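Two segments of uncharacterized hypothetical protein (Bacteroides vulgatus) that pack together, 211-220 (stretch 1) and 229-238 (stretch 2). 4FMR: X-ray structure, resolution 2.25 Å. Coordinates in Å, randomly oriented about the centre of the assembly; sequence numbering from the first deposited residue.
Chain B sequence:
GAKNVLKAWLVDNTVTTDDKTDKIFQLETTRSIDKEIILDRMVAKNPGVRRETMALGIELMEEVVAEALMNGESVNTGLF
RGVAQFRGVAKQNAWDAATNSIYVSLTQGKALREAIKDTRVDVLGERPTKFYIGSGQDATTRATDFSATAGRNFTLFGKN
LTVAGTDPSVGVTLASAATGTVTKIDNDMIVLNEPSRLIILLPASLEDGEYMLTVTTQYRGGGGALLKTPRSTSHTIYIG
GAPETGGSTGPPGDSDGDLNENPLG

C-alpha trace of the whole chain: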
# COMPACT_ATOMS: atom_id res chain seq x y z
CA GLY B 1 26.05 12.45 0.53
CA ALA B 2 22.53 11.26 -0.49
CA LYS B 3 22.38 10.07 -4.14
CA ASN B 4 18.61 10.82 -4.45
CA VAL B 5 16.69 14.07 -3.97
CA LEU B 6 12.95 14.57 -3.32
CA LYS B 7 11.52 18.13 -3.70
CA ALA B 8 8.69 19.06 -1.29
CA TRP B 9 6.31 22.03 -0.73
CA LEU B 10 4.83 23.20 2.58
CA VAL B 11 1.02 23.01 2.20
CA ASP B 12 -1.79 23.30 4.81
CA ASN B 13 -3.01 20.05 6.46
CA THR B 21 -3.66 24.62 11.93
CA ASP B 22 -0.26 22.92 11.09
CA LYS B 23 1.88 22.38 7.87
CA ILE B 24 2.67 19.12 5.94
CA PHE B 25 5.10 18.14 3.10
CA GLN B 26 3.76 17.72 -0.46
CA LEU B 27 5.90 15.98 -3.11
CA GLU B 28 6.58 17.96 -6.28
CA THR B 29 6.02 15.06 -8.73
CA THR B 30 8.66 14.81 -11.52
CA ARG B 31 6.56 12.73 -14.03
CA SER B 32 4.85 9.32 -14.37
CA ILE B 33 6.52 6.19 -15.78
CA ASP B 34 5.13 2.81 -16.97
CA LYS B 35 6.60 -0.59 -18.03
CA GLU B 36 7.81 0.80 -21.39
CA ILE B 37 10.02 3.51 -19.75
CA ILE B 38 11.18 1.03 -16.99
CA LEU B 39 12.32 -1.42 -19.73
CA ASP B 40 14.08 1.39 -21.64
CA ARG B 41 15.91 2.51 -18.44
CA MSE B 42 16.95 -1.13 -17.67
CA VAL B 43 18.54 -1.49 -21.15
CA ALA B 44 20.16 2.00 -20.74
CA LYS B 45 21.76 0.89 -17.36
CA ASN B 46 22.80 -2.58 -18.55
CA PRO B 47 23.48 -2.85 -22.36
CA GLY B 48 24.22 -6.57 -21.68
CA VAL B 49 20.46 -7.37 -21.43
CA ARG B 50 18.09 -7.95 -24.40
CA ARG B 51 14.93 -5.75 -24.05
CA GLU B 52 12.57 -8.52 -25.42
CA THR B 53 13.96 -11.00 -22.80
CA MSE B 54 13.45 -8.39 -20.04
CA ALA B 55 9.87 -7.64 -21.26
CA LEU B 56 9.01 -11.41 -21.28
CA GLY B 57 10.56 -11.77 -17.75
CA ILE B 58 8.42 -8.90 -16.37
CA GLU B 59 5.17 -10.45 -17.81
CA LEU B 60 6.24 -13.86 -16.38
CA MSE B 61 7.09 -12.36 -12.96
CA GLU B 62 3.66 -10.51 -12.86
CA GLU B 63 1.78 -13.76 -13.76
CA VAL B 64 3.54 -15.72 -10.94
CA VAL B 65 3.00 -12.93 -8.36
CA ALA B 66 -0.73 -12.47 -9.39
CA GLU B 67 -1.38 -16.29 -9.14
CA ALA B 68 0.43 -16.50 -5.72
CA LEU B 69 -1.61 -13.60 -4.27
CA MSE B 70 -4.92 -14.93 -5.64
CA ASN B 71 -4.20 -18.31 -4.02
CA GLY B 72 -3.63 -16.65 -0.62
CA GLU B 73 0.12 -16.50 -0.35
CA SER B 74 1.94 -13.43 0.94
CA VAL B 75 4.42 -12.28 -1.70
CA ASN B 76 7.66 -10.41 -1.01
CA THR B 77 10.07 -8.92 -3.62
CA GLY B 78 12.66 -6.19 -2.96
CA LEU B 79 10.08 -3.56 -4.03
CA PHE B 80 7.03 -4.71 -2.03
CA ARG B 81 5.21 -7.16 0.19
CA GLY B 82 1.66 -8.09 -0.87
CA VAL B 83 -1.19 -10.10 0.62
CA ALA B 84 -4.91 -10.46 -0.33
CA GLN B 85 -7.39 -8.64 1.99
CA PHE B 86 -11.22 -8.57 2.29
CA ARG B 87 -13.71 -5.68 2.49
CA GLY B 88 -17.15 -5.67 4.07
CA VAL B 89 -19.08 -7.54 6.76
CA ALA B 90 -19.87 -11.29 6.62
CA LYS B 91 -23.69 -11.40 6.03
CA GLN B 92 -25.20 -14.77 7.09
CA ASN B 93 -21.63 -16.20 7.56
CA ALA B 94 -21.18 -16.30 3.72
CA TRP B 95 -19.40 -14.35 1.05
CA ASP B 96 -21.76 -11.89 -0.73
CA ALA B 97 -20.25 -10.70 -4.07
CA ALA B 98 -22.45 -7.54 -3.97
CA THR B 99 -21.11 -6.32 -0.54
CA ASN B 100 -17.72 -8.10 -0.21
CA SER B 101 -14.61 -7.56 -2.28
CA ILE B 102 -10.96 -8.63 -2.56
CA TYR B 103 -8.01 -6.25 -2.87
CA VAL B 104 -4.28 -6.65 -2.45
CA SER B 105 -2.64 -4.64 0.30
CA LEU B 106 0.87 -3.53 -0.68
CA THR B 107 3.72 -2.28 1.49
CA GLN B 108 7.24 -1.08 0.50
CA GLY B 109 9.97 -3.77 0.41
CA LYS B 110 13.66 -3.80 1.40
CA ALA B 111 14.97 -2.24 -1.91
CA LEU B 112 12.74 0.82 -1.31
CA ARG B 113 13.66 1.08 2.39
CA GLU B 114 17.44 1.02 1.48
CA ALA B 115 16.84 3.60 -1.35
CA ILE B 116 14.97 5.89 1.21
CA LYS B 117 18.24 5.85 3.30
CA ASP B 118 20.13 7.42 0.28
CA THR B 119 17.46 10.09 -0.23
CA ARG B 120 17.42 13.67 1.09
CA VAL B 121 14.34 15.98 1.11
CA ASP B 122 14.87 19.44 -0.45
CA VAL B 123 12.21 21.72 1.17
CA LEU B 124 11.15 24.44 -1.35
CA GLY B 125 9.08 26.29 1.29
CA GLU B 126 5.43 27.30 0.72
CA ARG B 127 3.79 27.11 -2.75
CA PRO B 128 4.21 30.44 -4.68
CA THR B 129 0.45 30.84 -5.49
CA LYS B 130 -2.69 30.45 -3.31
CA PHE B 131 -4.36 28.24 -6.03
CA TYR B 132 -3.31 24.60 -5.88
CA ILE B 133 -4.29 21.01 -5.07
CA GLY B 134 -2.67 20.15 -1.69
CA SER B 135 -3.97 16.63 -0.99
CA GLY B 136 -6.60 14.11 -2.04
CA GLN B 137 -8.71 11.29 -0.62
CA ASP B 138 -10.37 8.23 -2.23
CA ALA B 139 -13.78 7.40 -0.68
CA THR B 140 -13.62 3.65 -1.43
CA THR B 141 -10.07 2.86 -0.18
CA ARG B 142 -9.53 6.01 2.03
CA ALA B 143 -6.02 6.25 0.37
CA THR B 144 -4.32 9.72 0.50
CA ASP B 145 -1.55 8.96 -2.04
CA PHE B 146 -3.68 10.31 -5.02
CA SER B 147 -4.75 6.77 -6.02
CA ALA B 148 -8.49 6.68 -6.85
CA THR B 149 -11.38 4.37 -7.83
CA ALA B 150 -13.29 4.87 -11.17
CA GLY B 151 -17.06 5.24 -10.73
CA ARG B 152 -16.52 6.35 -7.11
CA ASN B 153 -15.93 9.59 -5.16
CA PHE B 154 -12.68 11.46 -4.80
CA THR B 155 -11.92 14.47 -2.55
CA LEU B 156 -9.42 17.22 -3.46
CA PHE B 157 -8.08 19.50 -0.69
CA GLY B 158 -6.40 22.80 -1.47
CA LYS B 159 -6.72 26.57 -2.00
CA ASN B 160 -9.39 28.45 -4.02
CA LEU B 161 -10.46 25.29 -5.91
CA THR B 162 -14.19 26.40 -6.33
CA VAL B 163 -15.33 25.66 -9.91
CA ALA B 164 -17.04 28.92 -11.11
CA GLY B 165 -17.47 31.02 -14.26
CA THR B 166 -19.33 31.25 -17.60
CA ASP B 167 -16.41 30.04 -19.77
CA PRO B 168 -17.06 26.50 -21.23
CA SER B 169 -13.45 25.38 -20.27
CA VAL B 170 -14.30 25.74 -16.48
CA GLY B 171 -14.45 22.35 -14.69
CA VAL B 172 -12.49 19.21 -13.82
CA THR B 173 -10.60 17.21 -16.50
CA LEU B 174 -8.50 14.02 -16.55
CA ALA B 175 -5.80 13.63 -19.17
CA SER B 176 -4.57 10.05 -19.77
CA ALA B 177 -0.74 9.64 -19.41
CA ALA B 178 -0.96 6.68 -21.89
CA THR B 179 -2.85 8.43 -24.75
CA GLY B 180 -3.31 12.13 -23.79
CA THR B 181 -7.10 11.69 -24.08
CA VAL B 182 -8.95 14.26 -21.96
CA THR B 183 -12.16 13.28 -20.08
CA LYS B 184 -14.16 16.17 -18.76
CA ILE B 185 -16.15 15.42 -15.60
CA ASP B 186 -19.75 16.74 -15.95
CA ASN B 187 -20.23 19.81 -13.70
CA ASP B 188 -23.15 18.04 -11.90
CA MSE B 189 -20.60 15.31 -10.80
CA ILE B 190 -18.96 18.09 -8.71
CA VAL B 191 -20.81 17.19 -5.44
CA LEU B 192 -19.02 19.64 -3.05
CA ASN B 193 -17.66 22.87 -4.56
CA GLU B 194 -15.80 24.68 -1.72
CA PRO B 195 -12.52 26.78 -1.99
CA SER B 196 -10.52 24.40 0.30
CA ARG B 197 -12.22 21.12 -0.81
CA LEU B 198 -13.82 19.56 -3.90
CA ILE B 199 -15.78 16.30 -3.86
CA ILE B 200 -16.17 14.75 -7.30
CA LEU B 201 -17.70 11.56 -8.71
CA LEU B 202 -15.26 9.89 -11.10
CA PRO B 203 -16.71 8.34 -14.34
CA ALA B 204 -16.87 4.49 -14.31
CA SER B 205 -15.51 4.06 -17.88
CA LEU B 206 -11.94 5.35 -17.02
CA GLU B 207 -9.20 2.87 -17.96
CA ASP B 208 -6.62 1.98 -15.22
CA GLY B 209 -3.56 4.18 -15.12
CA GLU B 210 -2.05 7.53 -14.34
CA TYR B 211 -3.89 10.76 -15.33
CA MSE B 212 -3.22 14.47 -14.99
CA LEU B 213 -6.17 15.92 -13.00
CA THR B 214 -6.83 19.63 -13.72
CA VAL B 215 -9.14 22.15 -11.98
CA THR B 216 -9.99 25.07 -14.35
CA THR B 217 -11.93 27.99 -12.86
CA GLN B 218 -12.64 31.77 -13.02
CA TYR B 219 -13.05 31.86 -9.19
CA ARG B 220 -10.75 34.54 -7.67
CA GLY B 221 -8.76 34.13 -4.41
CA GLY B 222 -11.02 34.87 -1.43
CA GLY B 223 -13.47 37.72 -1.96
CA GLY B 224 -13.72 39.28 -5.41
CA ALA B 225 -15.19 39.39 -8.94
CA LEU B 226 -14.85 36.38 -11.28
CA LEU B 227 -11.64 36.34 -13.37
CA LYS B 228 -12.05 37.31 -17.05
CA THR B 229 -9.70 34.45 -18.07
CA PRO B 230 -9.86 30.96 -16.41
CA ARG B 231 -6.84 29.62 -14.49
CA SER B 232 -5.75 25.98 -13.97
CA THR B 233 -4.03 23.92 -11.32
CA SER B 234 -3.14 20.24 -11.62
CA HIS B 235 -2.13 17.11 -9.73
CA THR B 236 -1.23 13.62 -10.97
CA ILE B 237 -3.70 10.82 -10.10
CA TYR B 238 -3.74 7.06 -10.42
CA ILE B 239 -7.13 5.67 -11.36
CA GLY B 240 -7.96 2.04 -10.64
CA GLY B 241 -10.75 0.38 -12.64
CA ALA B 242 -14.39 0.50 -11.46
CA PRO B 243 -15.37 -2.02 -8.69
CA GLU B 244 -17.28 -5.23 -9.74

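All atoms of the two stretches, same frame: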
# COMPACT_ATOMS: atom_id res chain seq x y z
N TYR B 211 -3.24 9.63 -14.69
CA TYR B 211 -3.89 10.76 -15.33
C TYR B 211 -3.40 12.05 -14.72
O TYR B 211 -2.99 12.06 -13.56
CB TYR B 211 -5.44 10.71 -15.20
CG TYR B 211 -6.14 9.59 -15.95
CD1 TYR B 211 -6.09 8.28 -15.48
CD2 TYR B 211 -6.91 9.86 -17.07
CE1 TYR B 211 -6.71 7.24 -16.18
CE2 TYR B 211 -7.57 8.83 -17.76
CZ TYR B 211 -7.46 7.53 -17.30
OH TYR B 211 -8.10 6.52 -17.96
N MSE B 212 -3.46 13.14 -15.50
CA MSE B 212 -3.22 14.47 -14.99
C MSE B 212 -4.61 15.06 -14.71
O MSE B 212 -5.42 15.16 -15.64
CB MSE B 212 -2.37 15.33 -15.93
CG MSE B 212 -1.99 16.70 -15.33
SE MSE B 212 -0.95 16.54 -13.66
CE MSE B 212 0.55 15.46 -14.24
N LEU B 213 -4.92 15.31 -13.43
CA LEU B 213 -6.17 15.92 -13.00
C LEU B 213 -5.99 17.45 -12.99
O LEU B 213 -5.05 17.96 -12.38
CB LEU B 213 -6.65 15.38 -11.63
CG LEU B 213 -8.05 15.86 -11.17
CD1 LEU B 213 -8.76 14.81 -10.33
CD2 LEU B 213 -7.98 17.17 -10.38
N THR B 214 -6.90 18.17 -13.65
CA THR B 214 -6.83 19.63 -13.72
C THR B 214 -8.16 20.25 -13.30
O THR B 214 -9.22 19.76 -13.68
CB THR B 214 -6.42 20.06 -15.15
OG1 THR B 214 -5.16 19.44 -15.44
CG2 THR B 214 -6.33 21.59 -15.33
N VAL B 215 -8.06 21.30 -12.46
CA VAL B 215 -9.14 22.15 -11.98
C VAL B 215 -9.01 23.47 -12.72
O VAL B 215 -8.00 24.15 -12.53
CB VAL B 215 -9.15 22.34 -10.42
CG1 VAL B 215 -10.17 23.42 -10.01
CG2 VAL B 215 -9.43 21.03 -9.69
N THR B 216 -9.97 23.81 -13.59
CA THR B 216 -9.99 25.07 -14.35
C THR B 216 -11.16 25.91 -13.82
O THR B 216 -12.29 25.42 -13.73
CB THR B 216 -10.07 24.81 -15.85
OG1 THR B 216 -8.99 23.97 -16.23
CG2 THR B 216 -10.05 26.09 -16.68
N THR B 217 -10.88 27.17 -13.44
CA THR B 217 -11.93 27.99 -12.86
C THR B 217 -11.65 29.48 -13.04
O THR B 217 -10.49 29.88 -13.24
CB THR B 217 -12.09 27.64 -11.34
OG1 THR B 217 -13.24 28.28 -10.79
CG2 THR B 217 -10.83 27.93 -10.50
N GLN B 218 -12.72 30.30 -12.96
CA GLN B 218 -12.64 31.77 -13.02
C GLN B 218 -12.88 32.36 -11.61
O GLN B 218 -13.03 33.58 -11.45
CB GLN B 218 -13.64 32.33 -14.05
CG GLN B 218 -13.19 32.06 -15.47
CD GLN B 218 -14.26 32.34 -16.48
OE1 GLN B 218 -15.23 31.58 -16.63
NE2 GLN B 218 -14.07 33.38 -17.26
N TYR B 219 -12.89 31.49 -10.59
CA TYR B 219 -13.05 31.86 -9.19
C TYR B 219 -11.76 32.50 -8.70
O TYR B 219 -10.70 31.86 -8.76
CB TYR B 219 -13.43 30.63 -8.32
CG TYR B 219 -13.52 30.92 -6.84
CD1 TYR B 219 -14.64 31.56 -6.30
CD2 TYR B 219 -12.49 30.57 -5.97
CE1 TYR B 219 -14.72 31.86 -4.94
CE2 TYR B 219 -12.56 30.85 -4.61
CZ TYR B 219 -13.68 31.49 -4.10
OH TYR B 219 -13.73 31.77 -2.75
N ARG B 220 -11.86 33.73 -8.19
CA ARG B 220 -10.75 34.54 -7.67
C ARG B 220 -10.50 34.27 -6.19
O ARG B 220 -11.46 34.11 -5.42
CB ARG B 220 -11.07 36.03 -7.87
CG ARG B 220 -9.90 36.98 -7.65
CD ARG B 220 -10.33 38.44 -7.61
NE ARG B 220 -11.03 38.87 -8.82
CZ ARG B 220 -10.44 39.31 -9.93
NH1 ARG B 220 -9.12 39.38 -10.00
NH2 ARG B 220 -11.17 39.69 -10.97
N THR B 229 -10.35 35.62 -17.48
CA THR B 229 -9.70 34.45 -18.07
C THR B 229 -9.62 33.32 -17.02
O THR B 229 -9.22 33.59 -15.88
CB THR B 229 -8.32 34.90 -18.58
OG1 THR B 229 -8.49 35.98 -19.50
CG2 THR B 229 -7.51 33.77 -19.22
N PRO B 230 -9.96 32.06 -17.39
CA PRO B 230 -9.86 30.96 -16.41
C PRO B 230 -8.41 30.56 -16.12
O PRO B 230 -7.54 30.67 -16.99
CB PRO B 230 -10.62 29.80 -17.07
CG PRO B 230 -11.25 30.34 -18.30
CD PRO B 230 -10.46 31.55 -18.68
N ARG B 231 -8.16 30.08 -14.89
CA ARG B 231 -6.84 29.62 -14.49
C ARG B 231 -6.96 28.14 -14.12
O ARG B 231 -8.07 27.66 -13.84
CB ARG B 231 -6.21 30.49 -13.37
CG ARG B 231 -7.05 30.63 -12.09
CD ARG B 231 -6.29 31.43 -11.04
NE ARG B 231 -6.99 31.41 -9.75
CZ ARG B 231 -6.56 32.02 -8.66
NH1 ARG B 231 -5.42 32.71 -8.67
NH2 ARG B 231 -7.25 31.95 -7.53
N SER B 232 -5.84 27.42 -14.16
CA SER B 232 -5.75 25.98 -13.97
C SER B 232 -4.68 25.59 -13.02
O SER B 232 -3.61 26.20 -13.00
CB SER B 232 -5.47 25.28 -15.30
OG SER B 232 -6.57 25.46 -16.18
N THR B 233 -4.96 24.53 -12.24
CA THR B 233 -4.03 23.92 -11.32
C THR B 233 -4.24 22.41 -11.48
O THR B 233 -5.35 21.94 -11.77
CB THR B 233 -4.15 24.47 -9.89
OG1 THR B 233 -2.99 24.03 -9.18
CG2 THR B 233 -5.44 24.01 -9.15
N SER B 234 -3.15 21.66 -11.36
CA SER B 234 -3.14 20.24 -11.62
C SER B 234 -2.48 19.43 -10.53
O SER B 234 -1.75 19.96 -9.69
CB SER B 234 -2.38 19.97 -12.92
OG SER B 234 -3.12 20.41 -14.05
N HIS B 235 -2.73 18.12 -10.58
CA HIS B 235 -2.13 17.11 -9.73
C HIS B 235 -2.24 15.78 -10.45
O HIS B 235 -3.27 15.51 -11.06
CB HIS B 235 -2.76 17.04 -8.32
CG HIS B 235 -1.85 16.36 -7.34
ND1 HIS B 235 -1.66 14.99 -7.36
CD2 HIS B 235 -1.04 16.89 -6.40
CE1 HIS B 235 -0.76 14.73 -6.44
NE2 HIS B 235 -0.38 15.83 -5.81
N THR B 236 -1.20 14.95 -10.36
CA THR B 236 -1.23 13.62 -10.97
C THR B 236 -2.17 12.71 -10.14
O THR B 236 -2.36 12.94 -8.93
CB THR B 236 0.19 13.07 -11.09
OG1 THR B 236 0.16 11.96 -12.00
CG2 THR B 236 0.79 12.66 -9.73
N ILE B 237 -2.76 11.70 -10.78
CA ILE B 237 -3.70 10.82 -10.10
C ILE B 237 -3.63 9.43 -10.73
O ILE B 237 -3.60 9.30 -11.95
CB ILE B 237 -5.19 11.39 -10.13
CG1 ILE B 237 -6.18 10.56 -9.25
CG2 ILE B 237 -5.72 11.53 -11.56
CD1 ILE B 237 -7.61 11.26 -8.96
N TYR B 238 -3.66 8.41 -9.89
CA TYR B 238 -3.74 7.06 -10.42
C TYR B 238 -5.18 6.60 -10.31
O TYR B 238 -5.77 6.64 -9.22
CB TYR B 238 -2.78 6.09 -9.73
CG TYR B 238 -2.98 4.67 -10.22
CD1 TYR B 238 -2.42 4.24 -11.43
CD2 TYR B 238 -3.74 3.75 -9.49
CE1 TYR B 238 -2.66 2.96 -11.92
CE2 TYR B 238 -3.99 2.47 -9.98
CZ TYR B 238 -3.43 2.07 -11.18
OH TYR B 238 -3.63 0.79 -11.64

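Strands 211-217 and 231-238 pair antiparallel, and the backbone amides supply most of the polar contacts. Four residue pairs exchange two hydrogen bonds each. Tyr-211 N donates to Ile-237 O at 2.8 Å, and Ile-237 N returns the bond to Tyr-211 O at 2.8 Å. Leu-213 N to His-235 O and His-235 N to Leu-213 O are both 2.9 Å. Val-215 N reaches Thr-233 O at 2.9 Å and is nearly straight, at 172°; the return bond, Thr-233 N to Val-215 O, is longer at 3.1 Å. Thr-217 N to Arg-231 O and Arg-231 N to Thr-217 O, each 2.9 Å, complete the ladder.

Several of these carbonyls also receive a CA-H contact. The shortest is Ser-234 CA to Leu-213 O, 3.1 Å.

The intervening pairs share no backbone hydrogen bond, but two are joined through their side chains. Thr-214 OG1 and Ser-234 OG lie 2.7 Å apart, and Thr-216 OG1 and Ser-232 OG lie 2.8 Å apart. Both are hydrogen bonds in which either hydroxyl could donate. All four residues have chi1 in the m well. Met-212, a selenomethionine, lies on the same face; its SE rests 3.5 Å from His-235 C.

The face of Tyr-211, Leu-213 and Ile-237 is more apolar here. Ile-237 CG2 packs 3.7 Å from Tyr-211 CB and 4.0 Å from Leu-213 CB. Tyr-211 OH and Thr-233 OG1 are satisfied elsewhere in the structure.

Two side-chain hydrogen bonds stay within a stretch. His-235 ND1 donates to Thr-236 O at 2.7 Å. Tyr-219 N donates to Thr-217 OG1 at 3.2 Å, just where the strand has ended. Beyond the ladder, Gln-218 CG packs 3.8 Å from Pro-230 CB. Arg-231 NH2 comes within 3.7 Å of Tyr-219 O without forming a hydrogen bond.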